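Hexapeptide transferase family protein (Anaplasma phagocytophilum, PDB 3IXC) is a trimeric left-handed beta-helix protein of the gamma-carbonic-anhydrase-like family that binds magnesium and may have transferase activity. Local coordinates at residues G55-I60 against L186-L191; G78-D83 against E181-L186; G136-A141 against R166-E171; S153-A158 against A162-M167. All coordinates share one frame; numbering follows the deposited sequence.

Interaction 1 of 4, residues G55-I60 against L186-L191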
loop_
_atom_site.group_PDB
_atom_site.type_symbol
_atom_site.label_atom_id
_atom_site.label_comp_id
_atom_site.label_asym_id
_atom_site.label_seq_id
_atom_site.Cartn_x
_atom_site.Cartn_y
_atom_site.Cartn_z
ATOM N N GLY A 55 4.293 -6.300 -21.911
ATOM C CA GLY A 55 3.732 -6.874 -23.129
ATOM C C GLY A 55 2.462 -6.245 -23.664
ATOM O O GLY A 55 1.874 -5.354 -23.041
ATOM N N LYS A 56 2.055 -6.732 -24.837
ATOM C CA LYS A 56 0.837 -6.315 -25.524
ATOM C C LYS A 56 -0.384 -6.360 -24.602
ATOM O O LYS A 56 -0.605 -7.353 -23.914
ATOM C CB LYS A 56 0.626 -7.234 -26.738
ATOM C CG LYS A 56 -0.739 -7.203 -27.367
ATOM C CD LYS A 56 -0.760 -8.139 -28.582
ATOM C CE LYS A 56 -2.143 -8.208 -29.214
ATOM N NZ LYS A 56 -2.119 -9.061 -30.449
ATOM N N ASN A 57 -1.168 -5.281 -24.599
ATOM C CA ASN A 57 -2.449 -5.228 -23.878
ATOM C C ASN A 57 -2.358 -5.349 -22.362
ATOM O O ASN A 57 -3.378 -5.546 -21.710
ATOM C CB ASN A 57 -3.442 -6.280 -24.406
ATOM C CG ASN A 57 -3.850 -6.035 -25.853
ATOM O OD1 ASN A 57 -3.850 -4.894 -26.342
ATOM N ND2 ASN A 57 -4.221 -7.110 -26.543
ATOM N N ALA A 58 -1.148 -5.258 -21.806
ATOM C CA ALA A 58 -1.009 -5.199 -20.350
ATOM C C ALA A 58 -1.558 -3.877 -19.828
ATOM O O ALA A 58 -1.726 -2.921 -20.585
ATOM C CB ALA A 58 0.447 -5.379 -19.933
ATOM N N SER A 59 -1.845 -3.826 -18.532
ATOM C CA SER A 59 -2.294 -2.585 -17.913
ATOM C C SER A 59 -1.653 -2.445 -16.538
ATOM O O SER A 59 -1.729 -3.346 -15.692
ATOM C CB SER A 59 -3.831 -2.475 -17.861
ATOM O OG SER A 59 -4.453 -3.597 -17.239
ATOM N N ILE A 60 -0.983 -1.317 -16.358
ATOM C CA ILE A 60 -0.231 -1.016 -15.139
ATOM C C ILE A 60 -0.912 0.201 -14.525
ATOM O O ILE A 60 -0.947 1.272 -15.135
ATOM C CB ILE A 60 1.258 -0.733 -15.469
ATOM C CG1 ILE A 60 1.853 -1.861 -16.345
ATOM C CG2 ILE A 60 2.063 -0.485 -14.201
ATOM C CD1 ILE A 60 1.871 -3.263 -15.689
ATOM N N LEU A 186 -11.363 -2.810 -19.885
ATOM C CA LEU A 186 -11.419 -1.667 -18.965
ATOM C C LEU A 186 -10.350 -0.632 -19.304
ATOM O O LEU A 186 -10.635 0.574 -19.382
ATOM C CB LEU A 186 -11.251 -2.148 -17.513
ATOM C CG LEU A 186 -11.418 -1.102 -16.399
ATOM C CD1 LEU A 186 -12.829 -0.507 -16.398
ATOM C CD2 LEU A 186 -11.114 -1.710 -15.044
ATOM N N SER A 187 -9.123 -1.104 -19.525
ATOM C CA SER A 187 -8.002 -0.205 -19.813
ATOM C C SER A 187 -8.141 0.536 -21.148
ATOM O O SER A 187 -7.568 1.614 -21.313
ATOM C CB SER A 187 -6.670 -0.957 -19.743
ATOM O OG SER A 187 -6.504 -1.831 -20.848
ATOM N N ARG A 188 -8.910 -0.031 -22.087
ATOM C CA ARG A 188 -9.073 0.616 -23.383
ATOM C C ARG A 188 -9.965 1.856 -23.309
ATOM O O ARG A 188 -9.960 2.676 -24.224
ATOM C CB ARG A 188 -9.540 -0.385 -24.441
ATOM C CG ARG A 188 -8.372 -1.175 -24.997
ATOM C CD ARG A 188 -8.786 -2.465 -25.647
ATOM N NE ARG A 188 -7.613 -3.228 -26.051
ATOM C CZ ARG A 188 -7.664 -4.316 -26.806
ATOM N NH1 ARG A 188 -8.835 -4.762 -27.233
ATOM N NH2 ARG A 188 -6.551 -4.956 -27.133
ATOM N N GLY A 189 -10.694 2.005 -22.204
ATOM C CA GLY A 189 -11.550 3.171 -21.999
ATOM C C GLY A 189 -10.800 4.366 -21.442
ATOM O O GLY A 189 -11.379 5.446 -21.273
ATOM N N TYR A 190 -9.516 4.164 -21.149
ATOM C CA TYR A 190 -8.632 5.230 -20.713
ATOM C C TYR A 190 -7.897 5.811 -21.926
ATOM O O TYR A 190 -8.121 6.973 -22.270
ATOM C CB TYR A 190 -7.648 4.728 -19.646
ATOM C CG TYR A 190 -8.283 4.476 -18.286
ATOM C CD1 TYR A 190 -9.035 3.329 -18.044
ATOM C CD2 TYR A 190 -8.128 5.396 -17.241
ATOM C CE1 TYR A 190 -9.627 3.099 -16.804
ATOM C CE2 TYR A 190 -8.714 5.173 -15.999
ATOM C CZ TYR A 190 -9.459 4.026 -15.789
ATOM O OH TYR A 190 -10.042 3.795 -14.566
ATOM N N LEU A 191 -7.068 4.977 -22.567
ATOM C CA LEU A 191 -6.133 5.357 -23.647
ATOM C C LEU A 191 -6.700 6.333 -24.673
ATOM O O LEU A 191 -7.429 5.933 -25.584
ATOM C CB LEU A 191 -5.624 4.098 -24.380
ATOM C CG LEU A 191 -4.783 3.055 -23.633
ATOM C CD1 LEU A 191 -4.869 1.703 -24.331
ATOM C CD2 LEU A 191 -3.334 3.517 -23.515
ATOM O OXT LEU A 191 -6.426 7.532 -24.633
HETATM O O HOH W 1 -5.610 -6.959 -29.137
#

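Interaction 2 of 4, residues G78-D83 against E181-L186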
loop_
_atom_site.group_PDB
_atom_site.type_symbol
_atom_site.label_atom_id
_atom_site.label_comp_id
_atom_site.label_asym_id
_atom_site.label_seq_id
_atom_site.Cartn_x
_atom_site.Cartn_y
_atom_site.Cartn_z
ATOM N N GLY A 78 -1.428 -9.055 -21.833
ATOM C CA GLY A 78 -2.775 -9.145 -21.263
ATOM C C GLY A 78 -2.826 -9.203 -19.747
ATOM O O GLY A 78 -3.849 -9.568 -19.177
ATOM N N THR A 79 -1.720 -8.843 -19.102
ATOM C CA THR A 79 -1.633 -8.871 -17.644
ATOM C C THR A 79 -1.971 -7.518 -17.036
ATOM O O THR A 79 -1.552 -6.475 -17.554
ATOM C CB THR A 79 -0.238 -9.372 -17.215
ATOM O OG1 THR A 79 -0.179 -10.786 -17.458
ATOM C CG2 THR A 79 0.065 -9.096 -15.726
ATOM N N ASN A 80 -2.726 -7.542 -15.939
ATOM C CA ASN A 80 -3.004 -6.319 -15.182
ATOM C C ASN A 80 -2.280 -6.341 -13.839
ATOM O O ASN A 80 -2.245 -7.369 -13.146
ATOM C CB ASN A 80 -4.516 -6.083 -15.018
ATOM C CG ASN A 80 -5.207 -7.184 -14.227
ATOM O OD1 ASN A 80 -5.298 -7.118 -13.003
ATOM N ND2 ASN A 80 -5.700 -8.198 -14.927
ATOM N N ILE A 81 -1.645 -5.222 -13.505
ATOM C CA ILE A 81 -1.025 -5.055 -12.194
ATOM C C ILE A 81 -1.692 -3.844 -11.562
ATOM O O ILE A 81 -1.444 -2.699 -11.957
ATOM C CB ILE A 81 0.499 -4.880 -12.302
ATOM C CG1 ILE A 81 1.103 -6.045 -13.099
ATOM C CG2 ILE A 81 1.112 -4.780 -10.894
ATOM C CD1 ILE A 81 2.625 -5.998 -13.258
ATOM N N GLN A 82 -2.550 -4.112 -10.590
ATOM C CA GLN A 82 -3.494 -3.104 -10.108
ATOM C C GLN A 82 -2.866 -2.109 -9.126
ATOM O O GLN A 82 -1.683 -2.226 -8.760
ATOM C CB GLN A 82 -4.728 -3.789 -9.525
ATOM C CG GLN A 82 -5.547 -4.506 -10.589
ATOM C CD GLN A 82 -6.650 -5.341 -9.997
ATOM O OE1 GLN A 82 -7.184 -5.019 -8.926
ATOM N NE2 GLN A 82 -7.015 -6.428 -10.688
ATOM N N ASP A 83 -3.674 -1.129 -8.739
ATOM C CA ASP A 83 -3.213 0.134 -8.162
ATOM C C ASP A 83 -2.371 -0.033 -6.915
ATOM O O ASP A 83 -2.687 -0.852 -6.046
ATOM C CB ASP A 83 -4.413 1.034 -7.849
ATOM C CG ASP A 83 -5.508 0.908 -8.888
ATOM O OD1 ASP A 83 -5.694 1.851 -9.690
ATOM O OD2 ASP A 83 -6.164 -0.163 -8.913
ATOM N N GLU A 181 -9.295 -10.576 -19.440
ATOM C CA GLU A 181 -10.005 -9.967 -20.566
ATOM C C GLU A 181 -10.797 -8.718 -20.152
ATOM O O GLU A 181 -10.810 -7.706 -20.866
ATOM C CB GLU A 181 -10.902 -11.006 -21.250
ATOM C CG GLU A 181 -10.114 -12.096 -21.995
ATOM C CD GLU A 181 -9.247 -11.569 -23.147
ATOM O OE1 GLU A 181 -9.549 -10.495 -23.724
ATOM O OE2 GLU A 181 -8.250 -12.248 -23.486
ATOM N N ASN A 182 -11.423 -8.782 -18.979
ATOM C CA ASN A 182 -12.146 -7.633 -18.441
ATOM C C ASN A 182 -11.226 -6.434 -18.288
ATOM O O ASN A 182 -11.602 -5.312 -18.637
ATOM C CB ASN A 182 -12.775 -7.963 -17.083
ATOM C CG ASN A 182 -13.954 -8.913 -17.183
ATOM O OD1 ASN A 182 -14.452 -9.221 -18.271
ATOM N ND2 ASN A 182 -14.413 -9.389 -16.026
ATOM N N TYR A 183 -10.017 -6.680 -17.776
ATOM C CA TYR A 183 -9.066 -5.600 -17.534
ATOM C C TYR A 183 -8.499 -5.005 -18.815
ATOM O O TYR A 183 -8.258 -3.790 -18.884
ATOM C CB TYR A 183 -7.962 -6.024 -16.544
ATOM C CG TYR A 183 -8.209 -5.404 -15.195
ATOM C CD1 TYR A 183 -7.712 -4.132 -14.902
ATOM C CD2 TYR A 183 -9.007 -6.041 -14.244
ATOM C CE1 TYR A 183 -7.982 -3.524 -13.676
ATOM C CE2 TYR A 183 -9.284 -5.436 -13.021
ATOM C CZ TYR A 183 -8.758 -4.182 -12.751
ATOM O OH TYR A 183 -9.019 -3.581 -11.549
ATOM N N ILE A 184 -8.309 -5.842 -19.832
ATOM C CA ILE A 184 -7.906 -5.319 -21.141
ATOM C C ILE A 184 -8.988 -4.355 -21.628
ATOM O O ILE A 184 -8.682 -3.222 -22.017
ATOM C CB ILE A 184 -7.649 -6.439 -22.181
ATOM C CG1 ILE A 184 -6.482 -7.332 -21.727
ATOM C CG2 ILE A 184 -7.355 -5.827 -23.572
ATOM C CD1 ILE A 184 -6.335 -8.647 -22.531
ATOM N N ALA A 185 -10.244 -4.792 -21.567
ATOM C CA ALA A 185 -11.365 -3.961 -22.021
ATOM C C ALA A 185 -11.479 -2.675 -21.206
ATOM O O ALA A 185 -11.652 -1.585 -21.773
ATOM C CB ALA A 185 -12.669 -4.747 -21.975
ATOM N N LEU A 186 -11.363 -2.810 -19.885
ATOM C CA LEU A 186 -11.419 -1.667 -18.965
ATOM C C LEU A 186 -10.350 -0.632 -19.304
ATOM O O LEU A 186 -10.635 0.574 -19.382
ATOM C CB LEU A 186 -11.251 -2.148 -17.513
ATOM C CG LEU A 186 -11.418 -1.102 -16.399
ATOM C CD1 LEU A 186 -12.829 -0.507 -16.398
ATOM C CD2 LEU A 186 -11.114 -1.710 -15.044
HETATM O O HOH W 2 -10.239 -4.876 -9.628
#

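Interaction 3 of 4, residues G136-A141 against R166-E171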
loop_
_atom_site.group_PDB
_atom_site.type_symbol
_atom_site.label_atom_id
_atom_site.label_comp_id
_atom_site.label_asym_id
_atom_site.label_seq_id
_atom_site.Cartn_x
_atom_site.Cartn_y
_atom_site.Cartn_z
ATOM N N GLY A 136 -2.440 -20.835 -14.001
ATOM C CA GLY A 136 -3.820 -21.089 -13.582
ATOM C C GLY A 136 -3.994 -21.455 -12.118
ATOM O O GLY A 136 -4.790 -22.336 -11.780
ATOM N N SER A 137 -3.248 -20.767 -11.260
ATOM C CA SER A 137 -3.330 -20.927 -9.807
ATOM C C SER A 137 -3.757 -19.605 -9.173
ATOM O O SER A 137 -3.724 -18.560 -9.827
ATOM C CB SER A 137 -1.983 -21.390 -9.237
ATOM O OG SER A 137 -0.964 -20.424 -9.470
ATOM N N MET A 138 -4.155 -19.646 -7.904
ATOM C CA MET A 138 -4.697 -18.453 -7.259
ATOM C C MET A 138 -4.283 -18.303 -5.806
ATOM O O MET A 138 -4.163 -19.293 -5.084
ATOM C CB MET A 138 -6.228 -18.438 -7.362
ATOM C CG MET A 138 -6.861 -17.178 -6.788
ATOM S SD MET A 138 -8.544 -16.875 -7.345
ATOM C CE MET A 138 -9.390 -18.200 -6.600
ATOM N N LEU A 139 -4.070 -17.047 -5.414
ATOM C CA LEU A 139 -3.816 -16.678 -4.040
ATOM C C LEU A 139 -4.987 -15.811 -3.576
ATOM O O LEU A 139 -5.360 -14.852 -4.264
ATOM C CB LEU A 139 -2.502 -15.900 -3.985
ATOM C CG LEU A 139 -1.738 -15.751 -2.678
ATOM C CD1 LEU A 139 -1.404 -17.107 -2.078
ATOM C CD2 LEU A 139 -0.477 -14.938 -2.938
ATOM N N ALA A 140 -5.572 -16.151 -2.426
ATOM C CA ALA A 140 -6.666 -15.353 -1.861
ATOM C C ALA A 140 -6.172 -13.963 -1.485
ATOM O O ALA A 140 -4.978 -13.776 -1.216
ATOM C CB ALA A 140 -7.233 -16.028 -0.632
ATOM N N ALA A 141 -7.098 -13.005 -1.432
ATOM C CA ALA A 141 -6.791 -11.667 -0.922
ATOM C C ALA A 141 -6.063 -11.752 0.418
ATOM O O ALA A 141 -6.385 -12.593 1.263
ATOM C CB ALA A 141 -8.060 -10.852 -0.766
ATOM N N ARG A 166 -7.695 -25.278 -1.010
ATOM C CA ARG A 166 -8.531 -26.204 -1.779
ATOM C C ARG A 166 -8.238 -26.008 -3.260
ATOM O O ARG A 166 -7.575 -25.050 -3.649
ATOM C CB ARG A 166 -10.014 -25.936 -1.516
ATOM C CG ARG A 166 -10.452 -24.497 -1.818
ATOM C CD ARG A 166 -11.961 -24.340 -1.708
ATOM N NE ARG A 166 -12.397 -22.949 -1.842
ATOM C CZ ARG A 166 -12.560 -22.315 -3.005
ATOM N NH1 ARG A 166 -12.304 -22.942 -4.153
ATOM N NH2 ARG A 166 -12.966 -21.046 -3.023
ATOM N N MET A 167 -8.739 -26.920 -4.086
ATOM C CA MET A 167 -8.770 -26.665 -5.520
ATOM C C MET A 167 -9.849 -25.625 -5.841
ATOM O O MET A 167 -10.799 -25.430 -5.077
ATOM C CB MET A 167 -9.011 -27.960 -6.309
ATOM C CG MET A 167 -7.944 -29.036 -6.098
ATOM S SD MET A 167 -6.263 -28.522 -6.512
ATOM C CE MET A 167 -6.295 -28.539 -8.306
ATOM N N MET A 168 -9.677 -24.949 -6.975
ATOM C CA MET A 168 -10.646 -23.979 -7.459
ATOM C C MET A 168 -11.860 -24.627 -8.112
ATOM O O MET A 168 -11.768 -25.707 -8.705
ATOM C CB MET A 168 -9.982 -23.038 -8.455
ATOM C CG MET A 168 -9.247 -21.879 -7.806
ATOM S SD MET A 168 -8.586 -20.733 -9.029
ATOM C CE MET A 168 -7.089 -21.618 -9.465
ATOM N N THR A 169 -12.997 -23.947 -8.008
ATOM C CA THR A 169 -14.221 -24.378 -8.667
ATOM C C THR A 169 -14.123 -24.097 -10.166
ATOM O O THR A 169 -13.227 -23.371 -10.612
ATOM C CB THR A 169 -15.437 -23.616 -8.113
ATOM O OG1 THR A 169 -15.282 -22.226 -8.414
ATOM C CG2 THR A 169 -15.525 -23.776 -6.604
ATOM N N GLU A 170 -15.060 -24.652 -10.929
ATOM C CA GLU A 170 -15.163 -24.358 -12.358
ATOM C C GLU A 170 -15.283 -22.844 -12.592
ATOM O O GLU A 170 -14.608 -22.294 -13.465
ATOM C CB GLU A 170 -16.370 -25.077 -12.966
ATOM C CG GLU A 170 -16.590 -24.761 -14.450
ATOM C CD GLU A 170 -17.861 -25.375 -15.004
ATOM O OE1 GLU A 170 -18.120 -26.567 -14.737
ATOM O OE2 GLU A 170 -18.594 -24.672 -15.724
ATOM N N GLU A 171 -16.148 -22.186 -11.820
ATOM C CA GLU A 171 -16.356 -20.742 -11.945
ATOM C C GLU A 171 -15.063 -19.953 -11.703
ATOM O O GLU A 171 -14.749 -19.012 -12.448
ATOM C CB GLU A 171 -17.470 -20.276 -11.000
ATOM C CG GLU A 171 -17.838 -18.799 -11.116
ATOM C CD GLU A 171 -18.873 -18.346 -10.093
ATOM O OE1 GLU A 171 -19.449 -19.201 -9.374
ATOM O OE2 GLU A 171 -19.117 -17.123 -10.008
#

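Interaction 4 of 4, residues S153-A158 against A162-M167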
loop_
_atom_site.group_PDB
_atom_site.type_symbol
_atom_site.label_atom_id
_atom_site.label_comp_id
_atom_site.label_asym_id
_atom_site.label_seq_id
_atom_site.Cartn_x
_atom_site.Cartn_y
_atom_site.Cartn_z
ATOM N N SER A 153 -0.902 -25.594 -10.314
ATOM C CA SER A 153 -2.032 -25.288 -11.189
ATOM C C SER A 153 -3.349 -25.790 -10.620
ATOM O O SER A 153 -3.445 -26.937 -10.165
ATOM C CB SER A 153 -1.808 -25.887 -12.578
ATOM O OG SER A 153 -0.658 -25.323 -13.187
ATOM N N GLY A 154 -4.353 -24.917 -10.645
ATOM C CA GLY A 154 -5.683 -25.251 -10.168
ATOM C C GLY A 154 -5.879 -25.073 -8.673
ATOM O O GLY A 154 -7.006 -25.150 -8.193
ATOM N N GLU A 155 -4.788 -24.839 -7.941
ATOM C CA GLU A 155 -4.876 -24.667 -6.488
ATOM C C GLU A 155 -5.192 -23.236 -6.070
ATOM O O GLU A 155 -4.766 -22.271 -6.714
ATOM C CB GLU A 155 -3.590 -25.108 -5.788
ATOM C CG GLU A 155 -3.211 -26.557 -6.039
ATOM C CD GLU A 155 -1.967 -27.004 -5.274
ATOM O OE1 GLU A 155 -1.176 -26.146 -4.826
ATOM O OE2 GLU A 155 -1.784 -28.233 -5.137
ATOM N N LEU A 156 -5.923 -23.136 -4.961
ATOM C CA LEU A 156 -6.137 -21.888 -4.250
ATOM C C LEU A 156 -5.389 -21.968 -2.917
ATOM O O LEU A 156 -5.599 -22.890 -2.129
ATOM C CB LEU A 156 -7.634 -21.637 -4.009
ATOM C CG LEU A 156 -7.996 -20.466 -3.076
ATOM C CD1 LEU A 156 -7.488 -19.118 -3.602
ATOM C CD2 LEU A 156 -9.509 -20.430 -2.857
ATOM N N TRP A 157 -4.494 -21.011 -2.696
ATOM C CA TRP A 157 -3.799 -20.885 -1.416
ATOM C C TRP A 157 -4.298 -19.627 -0.723
ATOM O O TRP A 157 -4.775 -18.685 -1.375
ATOM C CB TRP A 157 -2.289 -20.788 -1.639
ATOM C CG TRP A 157 -1.598 -22.100 -1.920
ATOM C CD1 TRP A 157 -2.045 -23.128 -2.709
ATOM C CD2 TRP A 157 -0.305 -22.489 -1.447
ATOM N NE1 TRP A 157 -1.114 -24.139 -2.742
ATOM C CE2 TRP A 157 -0.037 -23.775 -1.970
ATOM C CE3 TRP A 157 0.650 -21.879 -0.618
ATOM C CZ2 TRP A 157 1.148 -24.465 -1.693
ATOM C CZ3 TRP A 157 1.835 -22.570 -0.341
ATOM C CH2 TRP A 157 2.067 -23.849 -0.878
ATOM N N ALA A 158 -4.194 -19.621 0.604
ATOM C CA ALA A 158 -4.675 -18.506 1.413
ATOM C C ALA A 158 -3.945 -18.477 2.735
ATOM O O ALA A 158 -3.406 -19.500 3.186
ATOM C CB ALA A 158 -6.183 -18.630 1.657
ATOM N N ALA A 162 0.751 -18.245 3.610
ATOM C CA ALA A 162 -0.188 -18.897 2.710
ATOM C C ALA A 162 0.083 -20.393 2.656
ATOM O O ALA A 162 1.244 -20.826 2.651
ATOM C CB ALA A 162 -0.097 -18.294 1.319
ATOM N N LYS A 163 -1.000 -21.164 2.658
ATOM C CA LYS A 163 -0.950 -22.621 2.533
ATOM C C LYS A 163 -2.078 -23.079 1.614
ATOM O O LYS A 163 -3.055 -22.350 1.412
ATOM C CB LYS A 163 -1.093 -23.295 3.905
ATOM C CG LYS A 163 0.080 -23.089 4.861
ATOM C CD LYS A 163 -0.123 -23.866 6.152
ATOM C CE LYS A 163 1.175 -24.008 6.936
ATOM N NZ LYS A 163 1.064 -25.054 7.994
ATOM N N PHE A 164 -1.958 -24.287 1.076
ATOM C CA PHE A 164 -3.027 -24.841 0.257
ATOM C C PHE A 164 -4.352 -24.846 1.025
ATOM O O PHE A 164 -4.425 -25.350 2.148
ATOM C CB PHE A 164 -2.666 -26.254 -0.197
ATOM C CG PHE A 164 -3.780 -26.963 -0.911
ATOM C CD1 PHE A 164 -4.044 -26.691 -2.247
ATOM C CD2 PHE A 164 -4.563 -27.900 -0.248
ATOM C CE1 PHE A 164 -5.074 -27.341 -2.916
ATOM C CE2 PHE A 164 -5.603 -28.562 -0.911
ATOM C CZ PHE A 164 -5.851 -28.281 -2.253
ATOM N N LEU A 165 -5.386 -24.273 0.406
ATOM C CA LEU A 165 -6.734 -24.265 0.972
ATOM C C LEU A 165 -7.606 -25.334 0.317
ATOM O O LEU A 165 -8.182 -26.181 1.003
ATOM C CB LEU A 165 -7.386 -22.890 0.811
ATOM C CG LEU A 165 -8.761 -22.697 1.466
ATOM C CD1 LEU A 165 -8.688 -22.801 3.007
ATOM C CD2 LEU A 165 -9.353 -21.367 1.039
ATOM N N ARG A 166 -7.695 -25.278 -1.010
ATOM C CA ARG A 166 -8.531 -26.204 -1.779
ATOM C C ARG A 166 -8.238 -26.008 -3.260
ATOM O O ARG A 166 -7.575 -25.050 -3.649
ATOM C CB ARG A 166 -10.014 -25.936 -1.516
ATOM C CG ARG A 166 -10.452 -24.497 -1.818
ATOM C CD ARG A 166 -11.961 -24.340 -1.708
ATOM N NE ARG A 166 -12.397 -22.949 -1.842
ATOM C CZ ARG A 166 -12.560 -22.315 -3.005
ATOM N NH1 ARG A 166 -12.304 -22.942 -4.153
ATOM N NH2 ARG A 166 -12.966 -21.046 -3.023
ATOM N N MET A 167 -8.739 -26.920 -4.086
ATOM C CA MET A 167 -8.770 -26.665 -5.520
ATOM C C MET A 167 -9.849 -25.625 -5.841
ATOM O O MET A 167 -10.799 -25.430 -5.077
ATOM C CB MET A 167 -9.011 -27.960 -6.309
ATOM C CG MET A 167 -7.944 -29.036 -6.098
ATOM S SD MET A 167 -6.263 -28.522 -6.512
ATOM C CE MET A 167 -6.295 -28.539 -8.306
#

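Interaction 1 of 4, residues G55-I60 against L186-L191
S59 and S187 face each other where the end of helix 170-188 passes the short strand 59-60, with their CA atoms 6.5 Å apart. The type II turn G55 to A58 leads into that strand, and the C-terminal tail follows the helix. Two side-chain pairs carry the contact. In the first, the CB atoms of S59 and S187 meet at 3.7 Å, so the serines touch through carbon. Their hydroxyls turn to other partners. OG of S187 bonds back to the I184 carbonyl of its own helix, and OG of S59 makes a weak bond to NE1 of W61. In the second pair, R188 reaches out from the helix end with its chain extended from CG to NE. In the modelled conformer, one of two, its NH2 donates to OD1 of N57 at 2.8 Å, with an N-H...O angle of 151°. The amide oxygen lies in the guanidinium plane. The donor sits above the carbonyl plane; the amide and guanidinium planes are 76° apart. A water closes this small polar cluster, accepting from N57 ND2 at 2.9 Å and from R188 NH2 at 3.0 Å. ND2 and NH2 are both donors and make no bond to each other, so the water gives each an acceptor. R188 is exposed, while the two serines are buried. Beyond them, Y190 bonds through OH to D69 of the second subunit. Packing a C-terminal helix along a flank of the left-handed beta-helix is characteristic of gamma-carbonic-anhydrase-like hexapeptide proteins.

Interaction 2 of 4, residues G78-D83 against E181-L186
With chi1 at 63°, CG of N80 sits between its own backbone N and carbonyl carbon, and the amide lies over the ring of Y183. The chain of Q82 runs extended beyond CG and carries its amide to the phenol end of the same ring. The N80 amide is stacked on the ring, the two planes being 18° apart. Its CG is 3.6 Å from Y183 CG, and OD1 lies over the ring centre. L186 CD2 covers the opposite face toward the rim. The Q82 amide is also nearly parallel to the ring. Its CD comes to 3.3 Å from Y183 OH, and NE2 is 3.4 Å from CE2. The two amides are tied to each other, since Q82 NE2 donates to N80 OD1 at 3.0 Å, almost straight at 167°. N80 ND2 in turn bonds to T103 OG1, which helps fix the flip of that amide. The next residue of the helix, I184, rests its CD1 on G78 CA at 3.8 Å. R67 of the second subunit bonds to Y183 OH and forms a salt bridge with D83. No direct hydrogen bond crosses between the two segments. One amide stacked on the ring, a second lying against its phenol end and a water shared by Q82 OE1 and Y183 OH join helix to coil instead. That water and R67 hold the hydroxyl, and the neighbouring Q82 lies close to a bound magnesium.

Interaction 3 of 4, residues G136-A141 against R166-E171
G136 opens the contact through its carbonyl oxygen, which lies 3.3 Å from the methyl CE of M168. The backbone here has positive phi, as suits a glycine in a turn of the coil. S137 follows and offers its CA to the same methyl at 3.8 Å. Its hydroxyl is engaged elsewhere, with the carbonyl of E134. M138 comes next, in strand 138-139, and meets M168 side chain to side chain. Its CG is anti to the backbone N (chi1 -176°), and the chain bends at chi3. The methyl CE thereby reaches M168 SD at 3.6 Å, while M138 CB lies 3.7 Å from that sulfur. The two methionines cross at a slant. M168 also bends at chi3, which turns its CE back over G136 and S137. On the far segment, R166 NH1 donates to the M167 carbonyl at 3.1 Å and forms a salt bridge with E172. T169 then N-caps helix 170-188. The contact thus lays the residue just before the helix N-cap, M168, on strand 138-139 and the turn before it. No hydrogen bond crosses it. Two thioether side chains meet, and the M168 methyl also lies on the backbone of G136 and S137; the contact is mainly van der Waals packing.

Interaction 4 of 4, residues S153-A158 against A162-M167
L156 and R166 form the central pair of this antiparallel hairpin. L156 N donates to R166 O at 2.8 Å. L156 O receives L165 N at 2.9 Å and, more weakly, R166 N. L165 and R166 thus both face one residue, a classic beta bulge, and the register shifts there. Beyond it, A158 and K163 exchange two backbone bonds. L156 CG lies anti to the backbone N (chi1 171°), which takes CD2 over the middle of the R166 guanidinium face, 3.5 Å from NH2, the two chains running side by side. At the non-hydrogen-bonded pair W157-F164, one face of the W157 ring lies over the backbone of K163 and F164. CB of F164 makes a CH-pi contact with the five-membered ring, 4.0 Å from its centroid. The hairpin closes the end of the left-handed beta-helix: strand 155-159 continues the sheet of its coils, and strand 162-167 is added antiparallel at the outer edge. E155 lies against F164, its CD 3.7 Å from CD1, and its CG meets M167 SD. E155 OE1 accepts from W157 NE1 at 2.9 Å and also from K152 N, which holds the carboxylate beside both rings. Further out, W157 packs on L139 and L145.

In the fold
All four interactions reach the same sheet of the beta-helix. Interactions 1 and 2 lie on neighbouring strands, with centres about 6 Å apart, and share L186; the backbone pair K56 O to G78 N, 2.8 Å, joins them. Interactions 3 and 4 are also about 6 Å apart, share R166 and M167, and meet through G136 O to G154 N at 2.9 Å. Interaction 3 includes the start of helix 170-188, and interactions 1 and 2 use its C-terminal end. The centres of interactions 1 and 4 are about 29 Å apart. Interaction 2 is nearest the metal: the Q82 side chain is about 4 Å from a bound magnesium and about 3 Å from the side chain of H106, a magnesium-binding residue whose ion is not bound to this chain in the model.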